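Side-chain contacts in dextranase (Pseudarthrobacter oxydans, PDB 6NZS), which catalyses the endohydrolysis of (1->6)-alpha-D-glucosidic linkages in dextran, as a member of glycoside hydrolase family 49: residues 16-21 / 52-57; 114-119 / 133-138; 192-195 / 201-204; 220-225 / 230-235; 436-441 / 447-452. All blocks are in the same frame, centred on the assembly; numbering follows the deposited sequence.

Contact 1 (16-21 / 52-57); sequences DNAVFN and DAFTYM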
# COMPACT_ATOMS: atom_id res chain seq x y z
N ASP A 16 -4.39 -27.00 -3.22
CA ASP A 16 -4.57 -28.06 -4.20
C ASP A 16 -5.54 -27.67 -5.30
O ASP A 16 -5.58 -28.32 -6.35
CB ASP A 16 -5.01 -29.36 -3.52
CG ASP A 16 -3.92 -29.99 -2.68
OD1 ASP A 16 -2.73 -29.64 -2.86
OD2 ASP A 16 -4.25 -30.84 -1.83
N ASN A 17 -6.33 -26.62 -5.08
CA ASN A 17 -7.23 -26.05 -6.07
C ASN A 17 -6.60 -24.91 -6.86
O ASN A 17 -7.32 -24.08 -7.43
CB ASN A 17 -8.52 -25.58 -5.38
CG ASN A 17 -8.27 -24.54 -4.30
OD1 ASN A 17 -7.26 -24.59 -3.60
ND2 ASN A 17 -9.19 -23.60 -4.16
N ALA A 18 -5.27 -24.85 -6.90
CA ALA A 18 -4.58 -23.81 -7.65
C ALA A 18 -4.74 -24.01 -9.15
O ALA A 18 -4.86 -25.14 -9.64
CB ALA A 18 -3.09 -23.82 -7.31
N VAL A 19 -4.74 -22.90 -9.88
CA VAL A 19 -4.80 -22.91 -11.34
C VAL A 19 -3.81 -21.89 -11.89
O VAL A 19 -3.53 -20.86 -11.28
CB VAL A 19 -6.22 -22.59 -11.88
CG1 VAL A 19 -7.22 -23.64 -11.41
CG2 VAL A 19 -6.65 -21.18 -11.47
N PHE A 20 -3.28 -22.19 -13.07
CA PHE A 20 -2.57 -21.19 -13.86
C PHE A 20 -3.60 -20.46 -14.71
O PHE A 20 -4.40 -21.10 -15.41
CB PHE A 20 -1.54 -21.86 -14.77
CG PHE A 20 -0.36 -22.44 -14.03
CD1 PHE A 20 0.50 -21.64 -13.30
CD2 PHE A 20 -0.11 -23.81 -14.08
CE1 PHE A 20 1.58 -22.18 -12.63
CE2 PHE A 20 0.97 -24.36 -13.41
CZ PHE A 20 1.83 -23.54 -12.68
N ASN A 21 -3.59 -19.13 -14.66
CA ASN A 21 -4.55 -18.34 -15.41
C ASN A 21 -4.01 -16.91 -15.48
O ASN A 21 -3.96 -16.22 -14.46
CB ASN A 21 -5.91 -18.38 -14.71
CG ASN A 21 -6.99 -17.64 -15.47
OD1 ASN A 21 -6.72 -16.69 -16.21
ND2 ASN A 21 -8.25 -18.05 -15.27
N ASP A 52 8.17 -26.25 -0.22
CA ASP A 52 7.43 -25.39 -1.13
C ASP A 52 6.54 -24.42 -0.36
O ASP A 52 5.93 -24.79 0.65
CB ASP A 52 6.55 -26.24 -2.04
CG ASP A 52 7.37 -27.18 -2.89
OD1 ASP A 52 8.02 -26.70 -3.83
OD2 ASP A 52 7.37 -28.40 -2.60
N ALA A 53 6.47 -23.18 -0.84
CA ALA A 53 5.54 -22.19 -0.33
C ALA A 53 4.77 -21.64 -1.51
O ALA A 53 5.36 -21.28 -2.52
CB ALA A 53 6.28 -21.04 0.37
N PHE A 54 3.44 -21.59 -1.39
CA PHE A 54 2.63 -21.16 -2.51
C PHE A 54 2.96 -19.73 -2.91
O PHE A 54 3.21 -18.87 -2.06
CB PHE A 54 1.15 -21.23 -2.13
CG PHE A 54 0.23 -21.18 -3.31
CD1 PHE A 54 0.07 -22.30 -4.12
CD2 PHE A 54 -0.46 -20.02 -3.64
CE1 PHE A 54 -0.77 -22.27 -5.21
CE2 PHE A 54 -1.31 -19.98 -4.73
CZ PHE A 54 -1.47 -21.10 -5.52
N THR A 55 2.95 -19.47 -4.22
CA THR A 55 3.06 -18.10 -4.73
C THR A 55 1.73 -17.76 -5.41
O THR A 55 1.39 -18.34 -6.45
CB THR A 55 4.24 -17.92 -5.68
OG1 THR A 55 5.45 -18.31 -5.03
CG2 THR A 55 4.36 -16.45 -6.09
N TYR A 56 1.00 -16.84 -4.80
CA TYR A 56 -0.24 -16.30 -5.33
C TYR A 56 0.06 -15.33 -6.47
O TYR A 56 1.19 -14.88 -6.64
CB TYR A 56 -0.96 -15.51 -4.24
CG TYR A 56 -1.30 -16.34 -3.02
CD1 TYR A 56 -2.44 -17.12 -3.00
CD2 TYR A 56 -0.47 -16.35 -1.90
CE1 TYR A 56 -2.76 -17.90 -1.90
CE2 TYR A 56 -0.78 -17.12 -0.79
CZ TYR A 56 -1.92 -17.90 -0.80
OH TYR A 56 -2.23 -18.67 0.30
N MET A 57 -0.97 -14.98 -7.23
CA MET A 57 -0.81 -13.98 -8.28
C MET A 57 -2.10 -13.20 -8.50
O MET A 57 -3.19 -13.77 -8.54
CB MET A 57 -0.32 -14.58 -9.61
CG MET A 57 0.06 -13.52 -10.65
SD MET A 57 0.77 -14.21 -12.16
CE MET A 57 -0.69 -14.94 -12.88
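The ring of F54 takes the CB of A18 at its edge, near the ring plane, and directs another part of its rim at Y56. There CD2 of F54 stands 3.5 Å above the plane of the Y56 ring, over its centre, while CG of Y56 lies in the plane of the F54 ring; the two rings therefore meet edge on to face. This belongs to the Ig-like domain of family 49, where the short strand 18-20, paired in parallel with strand 31-33, packs against the broken strand 51-58. The end-to-end directions of 18-21 and 54-57 differ by 26°, yet the nearest CA atoms, of A18 and Y56, are 9.0 Å apart, so the segments are not paired as strands: side chains reach a methyl and a backbone oxygen. CB of A18 is 3.5 Å from CE1 of F54 and nearly as close to CZ, so the methyl straddles one ring bond. F54 has CG anti to its backbone N (chi1 -164°), which carries the ring out from the break in its strand; V31 and R33 also touch it. At the other end, the backbone O of N21 is hydrogen-bonded to NH1 of R32, and M57 comes up beside it. The thioether chain is extended as far as SD and then bends (chi3 72°), which leaves its terminal methyl CE 3.9 Å from O of N21.

Contact 2 (114-119 / 133-138); sequences VQIRPS and VKIKVP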
# COMPACT_ATOMS: atom_id res chain seq x y z
N VAL A 114 19.58 -10.65 -9.97
CA VAL A 114 18.39 -10.65 -9.13
C VAL A 114 18.60 -9.57 -8.08
O VAL A 114 19.45 -9.73 -7.19
CB VAL A 114 18.13 -12.01 -8.47
CG1 VAL A 114 16.89 -11.91 -7.59
CG2 VAL A 114 17.96 -13.08 -9.52
N GLN A 115 17.84 -8.49 -8.17
CA GLN A 115 17.95 -7.40 -7.21
C GLN A 115 16.83 -7.49 -6.18
O GLN A 115 15.69 -7.84 -6.51
CB GLN A 115 17.92 -6.06 -7.93
CG GLN A 115 19.22 -5.83 -8.71
CD GLN A 115 20.43 -5.71 -7.79
OE1 GLN A 115 20.39 -4.97 -6.81
NE2 GLN A 115 21.50 -6.44 -8.10
N ILE A 116 17.17 -7.18 -4.94
CA ILE A 116 16.20 -7.11 -3.84
C ILE A 116 15.87 -5.65 -3.59
O ILE A 116 16.77 -4.81 -3.51
CB ILE A 116 16.78 -7.75 -2.56
CG1 ILE A 116 17.04 -9.24 -2.79
CG2 ILE A 116 15.84 -7.53 -1.37
CD1 ILE A 116 17.94 -9.87 -1.75
N ARG A 117 14.58 -5.34 -3.49
CA ARG A 117 14.15 -4.01 -3.08
C ARG A 117 13.18 -4.18 -1.92
O ARG A 117 12.24 -4.99 -2.02
CB ARG A 117 13.49 -3.23 -4.21
CG ARG A 117 14.45 -2.82 -5.33
CD ARG A 117 13.89 -1.60 -6.11
NE ARG A 117 14.82 -1.11 -7.13
CZ ARG A 117 14.61 -0.06 -7.94
NH1 ARG A 117 13.49 0.67 -7.89
NH2 ARG A 117 15.55 0.27 -8.82
N PRO A 118 13.35 -3.46 -0.80
CA PRO A 118 14.34 -2.41 -0.50
C PRO A 118 15.81 -2.83 -0.69
O PRO A 118 16.23 -3.87 -0.21
CB PRO A 118 14.06 -2.08 0.97
CG PRO A 118 12.60 -2.35 1.14
CD PRO A 118 12.36 -3.59 0.28
N SER A 119 16.55 -2.01 -1.43
CA SER A 119 17.97 -2.24 -1.66
C SER A 119 18.78 -2.19 -0.37
O SER A 119 19.87 -2.77 -0.32
CB SER A 119 18.51 -1.20 -2.64
OG SER A 119 17.87 -1.34 -3.89
N VAL A 133 17.92 -18.38 -7.92
CA VAL A 133 18.76 -17.70 -6.93
C VAL A 133 18.33 -18.16 -5.55
O VAL A 133 17.16 -18.49 -5.32
CB VAL A 133 18.62 -16.17 -7.08
CG1 VAL A 133 17.18 -15.71 -6.75
CG2 VAL A 133 19.63 -15.43 -6.22
N LYS A 134 19.29 -18.21 -4.63
CA LYS A 134 19.04 -18.50 -3.22
C LYS A 134 19.31 -17.22 -2.43
O LYS A 134 20.38 -16.62 -2.59
CB LYS A 134 19.95 -19.63 -2.73
CG LYS A 134 19.44 -20.40 -1.51
CD LYS A 134 20.45 -21.47 -1.04
CE LYS A 134 20.59 -22.57 -2.08
NZ LYS A 134 19.46 -23.54 -2.04
N ILE A 135 18.36 -16.82 -1.60
CA ILE A 135 18.43 -15.58 -0.82
C ILE A 135 18.36 -15.93 0.66
O ILE A 135 17.45 -16.64 1.09
CB ILE A 135 17.26 -14.64 -1.18
CG1 ILE A 135 17.26 -14.34 -2.67
CG2 ILE A 135 17.32 -13.36 -0.36
CD1 ILE A 135 15.91 -13.83 -3.16
N LYS A 136 19.31 -15.41 1.44
CA LYS A 136 19.30 -15.65 2.88
C LYS A 136 18.50 -14.54 3.55
O LYS A 136 18.91 -13.37 3.52
CB LYS A 136 20.71 -15.71 3.45
CG LYS A 136 20.70 -16.11 4.92
CD LYS A 136 22.11 -16.13 5.48
CE LYS A 136 22.58 -17.54 5.72
NZ LYS A 136 23.10 -17.67 7.11
N VAL A 137 17.36 -14.89 4.14
CA VAL A 137 16.52 -13.93 4.84
C VAL A 137 16.75 -14.11 6.34
O VAL A 137 16.39 -15.17 6.89
CB VAL A 137 15.03 -14.11 4.48
CG1 VAL A 137 14.20 -13.05 5.18
CG2 VAL A 137 14.83 -14.02 2.96
N PRO A 138 17.38 -13.17 7.02
CA PRO A 138 17.57 -13.31 8.46
C PRO A 138 16.25 -13.18 9.18
O PRO A 138 15.33 -12.49 8.72
CB PRO A 138 18.50 -12.15 8.81
CG PRO A 138 18.23 -11.12 7.77
CD PRO A 138 17.82 -11.85 6.52
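V114 and V133 meet end on, and the path of the V114 side chain shows how closely they fit. Its CB is 4.2 Å from CG1 of V133. From there CG1 of V114, anti to the backbone N, comes to 3.9 Å from that same V133 methyl. The other branch, CG2 of V114, lies anti to the carbonyl carbon; it too is 3.9 Å from CG1 of V133, and it also approaches CB of V133 at 4.0 Å. One methyl of V133 is thus received in the fork of V114. It gets there by taking the crowded position between its own backbone N and carbonyl carbon (chi1 65°).

Two residues further along both strands, the side chains of I116 and I135 pass antiparallel, and CD1 of I116 meets CG2 of I135 at 3.8 Å. The CA separations, 7.4 Å for V114 and V133 and 9.3 Å for I116 and I135, are too long for neighbouring paired strands. Indeed strand 114-117 bonds to strand 144-150, whereas strand 132-137 bonds to 96-102 and 125-129. The contact is consistent with packing between the two layers of the Ig-like beta-sandwich. V148 and F150 adjoin V114, and F123 touches both isoleucines. All four touching residues are buried and meet through methyl and methine carbons alone, which implies that the layers are held here by shape fit and by exclusion of water, without the directional constraint of polar bonds.

Contact 3 (192-195 / 201-204); sequences PKLR and RLVP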
# COMPACT_ATOMS: atom_id res chain seq x y z
N PRO A 192 6.91 -13.35 10.88
CA PRO A 192 7.37 -14.04 12.09
C PRO A 192 6.35 -15.07 12.57
O PRO A 192 5.15 -14.80 12.66
CB PRO A 192 7.54 -12.91 13.10
CG PRO A 192 6.65 -11.82 12.62
CD PRO A 192 6.66 -11.91 11.12
N LYS A 193 6.85 -16.27 12.89
CA LYS A 193 6.02 -17.25 13.56
C LYS A 193 5.56 -16.71 14.90
O LYS A 193 6.31 -16.06 15.62
CB LYS A 193 6.83 -18.52 13.79
CG LYS A 193 6.00 -19.70 14.21
CD LYS A 193 5.75 -20.62 13.04
CE LYS A 193 5.22 -21.95 13.52
NZ LYS A 193 3.76 -21.90 13.76
N LEU A 194 4.30 -16.97 15.23
CA LEU A 194 3.69 -16.41 16.43
C LEU A 194 3.80 -17.40 17.58
O LEU A 194 3.43 -18.56 17.44
CB LEU A 194 2.23 -16.06 16.17
CG LEU A 194 2.00 -15.08 15.00
CD1 LEU A 194 0.51 -14.84 14.83
CD2 LEU A 194 2.73 -13.77 15.23
N ARG A 195 4.32 -16.92 18.71
CA ARG A 195 4.48 -17.73 19.91
C ARG A 195 4.03 -16.93 21.12
O ARG A 195 3.88 -15.70 21.07
CB ARG A 195 5.94 -18.15 20.13
CG ARG A 195 6.53 -18.98 19.01
CD ARG A 195 8.01 -19.30 19.26
NE ARG A 195 8.55 -20.24 18.28
CZ ARG A 195 9.85 -20.53 18.16
NH1 ARG A 195 10.73 -19.94 18.96
NH2 ARG A 195 10.25 -21.39 17.24
N ARG A 201 -2.66 -13.33 21.66
CA ARG A 201 -3.39 -12.13 21.25
C ARG A 201 -3.93 -12.25 19.83
O ARG A 201 -5.00 -11.72 19.54
CB ARG A 201 -2.48 -10.90 21.36
CG ARG A 201 -3.16 -9.59 20.98
CD ARG A 201 -2.29 -8.37 21.26
NE ARG A 201 -1.08 -8.36 20.43
CZ ARG A 201 -0.98 -7.74 19.25
NH1 ARG A 201 -2.01 -7.07 18.75
NH2 ARG A 201 0.17 -7.79 18.58
N LEU A 202 -3.19 -12.93 18.95
CA LEU A 202 -3.43 -12.84 17.51
C LEU A 202 -4.03 -14.10 16.90
O LEU A 202 -4.45 -14.05 15.73
CB LEU A 202 -2.11 -12.51 16.79
CG LEU A 202 -1.52 -11.16 17.20
CD1 LEU A 202 -0.09 -11.04 16.68
CD2 LEU A 202 -2.37 -10.02 16.68
N VAL A 203 -4.08 -15.21 17.62
CA VAL A 203 -4.64 -16.46 17.10
C VAL A 203 -5.68 -16.96 18.08
O VAL A 203 -5.34 -17.35 19.21
CB VAL A 203 -3.55 -17.52 16.89
CG1 VAL A 203 -4.17 -18.80 16.34
CG2 VAL A 203 -2.46 -17.01 15.95
N PRO A 204 -6.96 -17.01 17.70
CA PRO A 204 -7.99 -17.41 18.67
C PRO A 204 -7.93 -18.90 18.96
O PRO A 204 -7.51 -19.71 18.13
CB PRO A 204 -9.30 -17.02 17.97
CG PRO A 204 -8.99 -16.95 16.53
CD PRO A 204 -7.51 -16.71 16.37
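With CG anti to the carbonyl carbon (chi1 -57°) and CD1 anti to CA (chi2 179°), L194 is stretched out toward L202 and V203, and CD1 becomes its leading atom. V203 presents the matching methyl: its CG1 is anti to the backbone N (chi1 -180°), which leaves CG2 on the side of that N and 3.8 Å from CD1 of L194. The same CD1 lies 4.0 Å from CB of L202, so it is seated where two consecutive residues come together. The second branch is also used, since CD2 of L194 approaches CD1 of L202 at 4.2 Å. L194 runs roughly perpendicular to L202 and at a slant to V203, so its methyls lodge against neighbouring carbons instead of lying alongside them.

L202 is the last helical residue and V203 the first to leave helical backbone angles, so L194, which precedes the helix, covers the place where the helix ends. Beyond the segments, Y281 touches L194 and Y255 touches V203. R201 points elsewhere, to salt bridges with E356 and D328, with CD2 of L202 3.5 Å above one face of its guanidinium group. This apolar packing of the residue two before helix 196-202 on the C-terminal end of that helix lies between strand 176-192, of the Ig-like part, and 211-212, the first strand paired in the parallel beta-solenoid of this family 49 enzyme.

Contact 4 (220-225 / 230-235); sequences TNLNAV and IYFKPG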
# COMPACT_ATOMS: atom_id res chain seq x y z
N THR A 220 -21.97 -17.17 2.23
CA THR A 220 -22.88 -16.04 2.11
C THR A 220 -23.82 -15.95 3.30
O THR A 220 -24.82 -15.22 3.24
CB THR A 220 -23.68 -16.14 0.80
OG1 THR A 220 -24.26 -17.44 0.71
CG2 THR A 220 -22.75 -15.91 -0.40
N ASN A 221 -23.52 -16.68 4.38
CA ASN A 221 -24.38 -16.78 5.54
C ASN A 221 -23.80 -16.09 6.77
O ASN A 221 -24.31 -16.29 7.89
CB ASN A 221 -24.67 -18.25 5.85
CG ASN A 221 -23.40 -19.04 6.17
OD1 ASN A 221 -22.28 -18.59 5.88
ND2 ASN A 221 -23.57 -20.21 6.76
N LEU A 222 -22.74 -15.30 6.61
CA LEU A 222 -22.04 -14.77 7.77
C LEU A 222 -22.81 -13.68 8.50
O LEU A 222 -22.49 -13.39 9.66
CB LEU A 222 -20.65 -14.25 7.36
CG LEU A 222 -19.71 -15.32 6.79
CD1 LEU A 222 -18.36 -14.70 6.46
CD2 LEU A 222 -19.55 -16.49 7.75
N ASN A 223 -23.81 -13.06 7.86
CA ASN A 223 -24.56 -12.01 8.54
C ASN A 223 -25.36 -12.54 9.72
O ASN A 223 -25.68 -11.77 10.63
CB ASN A 223 -25.53 -11.31 7.57
CG ASN A 223 -24.82 -10.54 6.47
OD1 ASN A 223 -23.61 -10.67 6.26
ND2 ASN A 223 -25.58 -9.72 5.75
N ALA A 224 -25.68 -13.84 9.73
CA ALA A 224 -26.53 -14.42 10.76
C ALA A 224 -25.78 -15.36 11.70
O ALA A 224 -26.42 -16.14 12.41
CB ALA A 224 -27.74 -15.13 10.14
N VAL A 225 -24.45 -15.31 11.72
CA VAL A 225 -23.71 -16.10 12.69
C VAL A 225 -23.96 -15.55 14.09
O VAL A 225 -24.08 -14.34 14.30
CB VAL A 225 -22.20 -16.17 12.37
CG1 VAL A 225 -21.97 -16.80 11.00
CG2 VAL A 225 -21.57 -14.80 12.45
N ILE A 230 -15.19 -15.63 13.95
CA ILE A 230 -15.26 -16.35 12.69
C ILE A 230 -13.84 -16.74 12.32
O ILE A 230 -12.98 -15.86 12.14
CB ILE A 230 -15.94 -15.52 11.59
CG1 ILE A 230 -17.34 -15.09 12.03
CG2 ILE A 230 -16.00 -16.33 10.30
CD1 ILE A 230 -17.99 -14.08 11.11
N TYR A 231 -13.59 -18.04 12.22
CA TYR A 231 -12.25 -18.60 12.07
C TYR A 231 -12.21 -19.34 10.74
O TYR A 231 -12.87 -20.36 10.58
CB TYR A 231 -12.00 -19.57 13.23
CG TYR A 231 -10.60 -20.15 13.36
CD1 TYR A 231 -10.04 -20.92 12.35
CD2 TYR A 231 -9.87 -19.96 14.53
CE1 TYR A 231 -8.78 -21.47 12.49
CE2 TYR A 231 -8.61 -20.49 14.67
CZ TYR A 231 -8.07 -21.25 13.65
OH TYR A 231 -6.81 -21.79 13.80
N PHE A 232 -11.42 -18.82 9.80
CA PHE A 232 -11.26 -19.45 8.49
C PHE A 232 -10.04 -20.35 8.54
O PHE A 232 -8.90 -19.87 8.58
CB PHE A 232 -11.12 -18.41 7.38
CG PHE A 232 -12.38 -17.67 7.07
CD1 PHE A 232 -12.71 -16.50 7.75
CD2 PHE A 232 -13.24 -18.12 6.07
CE1 PHE A 232 -13.87 -15.81 7.46
CE2 PHE A 232 -14.40 -17.42 5.77
CZ PHE A 232 -14.72 -16.27 6.46
N LYS A 233 -10.26 -21.66 8.54
CA LYS A 233 -9.18 -22.62 8.45
C LYS A 233 -8.55 -22.54 7.07
O LYS A 233 -9.12 -21.95 6.15
CB LYS A 233 -9.72 -24.03 8.71
CG LYS A 233 -10.13 -24.26 10.16
CD LYS A 233 -10.45 -25.72 10.44
CE LYS A 233 -11.75 -26.15 9.79
NZ LYS A 233 -12.06 -27.59 10.06
N PRO A 234 -7.36 -23.11 6.89
CA PRO A 234 -6.77 -23.15 5.55
C PRO A 234 -7.75 -23.75 4.56
O PRO A 234 -8.44 -24.73 4.86
CB PRO A 234 -5.52 -24.02 5.73
CG PRO A 234 -5.15 -23.84 7.16
CD PRO A 234 -6.47 -23.72 7.90
N GLY A 235 -7.81 -23.16 3.38
CA GLY A 235 -8.80 -23.52 2.38
C GLY A 235 -9.21 -22.30 1.59
O GLY A 235 -8.66 -21.21 1.76
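The early coils of the parallel beta-solenoid contain this contact, in which L222 and V225 of a loop fold back over I230 and F232 of strand 229-232. That strand runs parallel to 211-212 and to 253-256, and its I230 and F232 are bonded through the backbone to the latter. The loop includes a short 3-10 turn at 222-223, where a weak bond of 3.4 Å from N of V225 to O of L222 accompanies the return of the chain.

L222 uses its two branches separately. CD1 arrives head on at the edge of the F232 ring, near its plane, and lies 4.0 Å from CZ. CD2 makes a looser approach to CG2 of I230, at 4.4 Å. V225 supplies the third touch: chi1 of -60° sets CG1 anti to the carbonyl carbon and leaves CG2 between the backbone N and that carbon, 3.9 Å from CD1 of I230, with the two side chains roughly perpendicular. Since I230 is met at CG2 by one loop residue and at CD1 by the other, both of its branches are used.

All four residues are buried and wholly apolar where they touch. F266 contacts both L222 and F232, and Y237 meets the F232 ring edge-to-face, which extends the cluster into later strands. Y231, between the two inner residues, instead joins Y213 and Y255. A loop that turns its aliphatic side chains onto the inward residues of a strand, joined by residues of neighbouring coils, is consistent with the apolar interior of a parallel beta-helix.

Contact 5 (436-441 / 447-452); sequences NRMYWK and TCILNS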
# COMPACT_ATOMS: atom_id res chain seq x y z
N ASN A 436 7.44 3.31 -8.25
CA ASN A 436 6.30 4.20 -8.44
C ASN A 436 6.16 4.47 -9.93
O ASN A 436 7.15 4.45 -10.66
CB ASN A 436 6.47 5.52 -7.68
CG ASN A 436 7.43 6.46 -8.38
OD1 ASN A 436 7.01 7.37 -9.11
ND2 ASN A 436 8.73 6.25 -8.17
N ARG A 437 4.93 4.74 -10.36
CA ARG A 437 4.66 5.09 -11.75
C ARG A 437 3.97 6.44 -11.85
O ARG A 437 3.10 6.66 -12.70
CB ARG A 437 3.86 4.00 -12.47
CG ARG A 437 4.67 2.73 -12.77
CD ARG A 437 3.98 1.83 -13.80
NE ARG A 437 2.63 1.44 -13.39
CZ ARG A 437 2.34 0.43 -12.58
NH1 ARG A 437 3.31 -0.33 -12.08
NH2 ARG A 437 1.08 0.18 -12.26
N MET A 438 4.35 7.37 -10.97
CA MET A 438 3.75 8.70 -10.99
C MET A 438 4.30 9.47 -12.18
O MET A 438 5.51 9.70 -12.29
CB MET A 438 4.02 9.42 -9.66
CG MET A 438 3.36 8.70 -8.47
SD MET A 438 3.43 9.60 -6.89
CE MET A 438 5.20 9.63 -6.62
N TYR A 439 3.42 9.84 -13.11
CA TYR A 439 3.87 10.12 -14.47
C TYR A 439 3.38 11.43 -15.09
O TYR A 439 3.78 11.72 -16.21
CB TYR A 439 3.47 8.98 -15.43
CG TYR A 439 1.97 8.86 -15.71
CD1 TYR A 439 1.37 9.55 -16.77
CD2 TYR A 439 1.16 8.04 -14.94
CE1 TYR A 439 0.01 9.43 -17.03
CE2 TYR A 439 -0.20 7.91 -15.20
CZ TYR A 439 -0.76 8.60 -16.24
OH TYR A 439 -2.10 8.47 -16.50
N TRP A 440 2.55 12.20 -14.40
CA TRP A 440 1.76 13.24 -15.07
C TRP A 440 2.62 14.29 -15.76
O TRP A 440 3.56 14.84 -15.17
CB TRP A 440 0.87 13.94 -14.04
CG TRP A 440 0.01 13.04 -13.22
CD1 TRP A 440 0.10 12.85 -11.87
CD2 TRP A 440 -1.10 12.26 -13.67
NE1 TRP A 440 -0.88 11.99 -11.45
CE2 TRP A 440 -1.64 11.61 -12.54
CE3 TRP A 440 -1.70 12.04 -14.92
CZ2 TRP A 440 -2.73 10.75 -12.61
CZ3 TRP A 440 -2.78 11.19 -15.00
CH2 TRP A 440 -3.29 10.55 -13.85
N LYS A 441 2.27 14.59 -17.01
CA LYS A 441 2.91 15.68 -17.73
C LYS A 441 2.47 17.03 -17.18
O LYS A 441 3.29 17.95 -17.03
CB LYS A 441 2.53 15.55 -19.21
CG LYS A 441 2.89 16.70 -20.14
CD LYS A 441 2.35 16.37 -21.53
CE LYS A 441 2.32 17.57 -22.46
NZ LYS A 441 1.80 17.21 -23.81
N THR A 447 -0.23 14.58 -6.23
CA THR A 447 0.85 13.68 -6.64
C THR A 447 2.07 14.01 -5.80
O THR A 447 1.98 14.79 -4.84
CB THR A 447 1.05 13.75 -8.17
OG1 THR A 447 1.98 12.73 -8.59
CG2 THR A 447 1.56 15.11 -8.58
N CYS A 448 3.21 13.40 -6.16
CA CYS A 448 4.50 13.50 -5.48
C CYS A 448 4.60 12.55 -4.30
O CYS A 448 3.62 11.91 -3.91
CB CYS A 448 4.84 14.93 -5.02
SG CYS A 448 4.64 16.22 -6.26
N ILE A 449 5.80 12.46 -3.71
CA ILE A 449 5.99 11.60 -2.55
C ILE A 449 5.15 12.08 -1.37
O ILE A 449 4.48 11.29 -0.70
CB ILE A 449 7.48 11.48 -2.21
CG1 ILE A 449 8.28 10.95 -3.42
CG2 ILE A 449 7.68 10.59 -0.99
CD1 ILE A 449 7.89 9.54 -3.87
N LEU A 450 5.18 13.39 -1.09
CA LEU A 450 4.41 14.00 -0.00
C LEU A 450 3.46 15.05 -0.57
O LEU A 450 3.82 15.82 -1.46
CB LEU A 450 5.34 14.63 1.04
CG LEU A 450 6.32 13.66 1.71
CD1 LEU A 450 7.75 13.91 1.23
CD2 LEU A 450 6.22 13.77 3.23
N ASN A 451 2.24 15.12 -0.02
CA ASN A 451 1.21 15.92 -0.66
C ASN A 451 0.16 16.37 0.35
O ASN A 451 -0.28 15.59 1.19
CB ASN A 451 0.55 15.08 -1.76
CG ASN A 451 -0.49 15.81 -2.59
OD1 ASN A 451 -1.52 15.23 -2.90
ND2 ASN A 451 -0.21 17.06 -2.99
N SER A 452 -0.22 17.64 0.24
CA SER A 452 -1.52 18.14 0.71
C SER A 452 -2.26 18.57 -0.55
O SER A 452 -2.02 19.67 -1.08
CB SER A 452 -1.36 19.31 1.67
OG SER A 452 -2.63 19.94 1.88
O HOH W 1 0.45 10.53 -9.03
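A water joins W440 to T447 although the two residues also touch directly. NE1 of W440 donates to it in a weak bond of 3.1 Å, and OG1 of T447 is 2.7 Å from it. T447 stands at the edge of the indole, its CB in the ring plane and OG1 3.8 Å from CD1 of W440; N486 provides the stronger polar partner of this hydroxyl.

M438 carries most of the remaining contact. It passes T447 antiparallel, with SD 3.8 Å from OG1 of T447, and its bend at chi3 (-64°) sends CE across I449, 3.8 Å from CD1. CE also packs on C of C448, the residue disulfide-bonded to C487. An Asx turn fixes the start of this path: N of M438 donates to OD1 of N436 at 3.2 Å, with an N-H...O angle of 158°. With an alanine in place of M438, a gap would probably open beside I449 and C448, and T447 would lose its sulfur neighbour. I479 and V481 of strand 469-482 adjoin I449, the buried N of C448 has no partner in the model, and the indole-water bond is weak, so packing more than hydrogen bonding probably holds the segments together.

Contacts 2, 4 and 5 are buried, while contacts 1 and 3 are only partly so. Contacts 1 and 2 both belong to the Ig-like domain, their centres about 22 Å apart; the first relies on an aromatic edge and on a thioether methyl beside a backbone oxygen, the second on aliphatic methyls between sheet layers. Contact 3 lies between strands 176-192 and 211-212 and touches contact 4 directly, O of P204 being 3.7 Å from CE2 of Y231. Contacts 4 and 5 both belong to the solenoid, on opposite sides of the chain's centre and about 40 Å apart between centres. Only contact 5 bridges its segments through a water; contacts 2, 3 and 4 meet entirely through carbon.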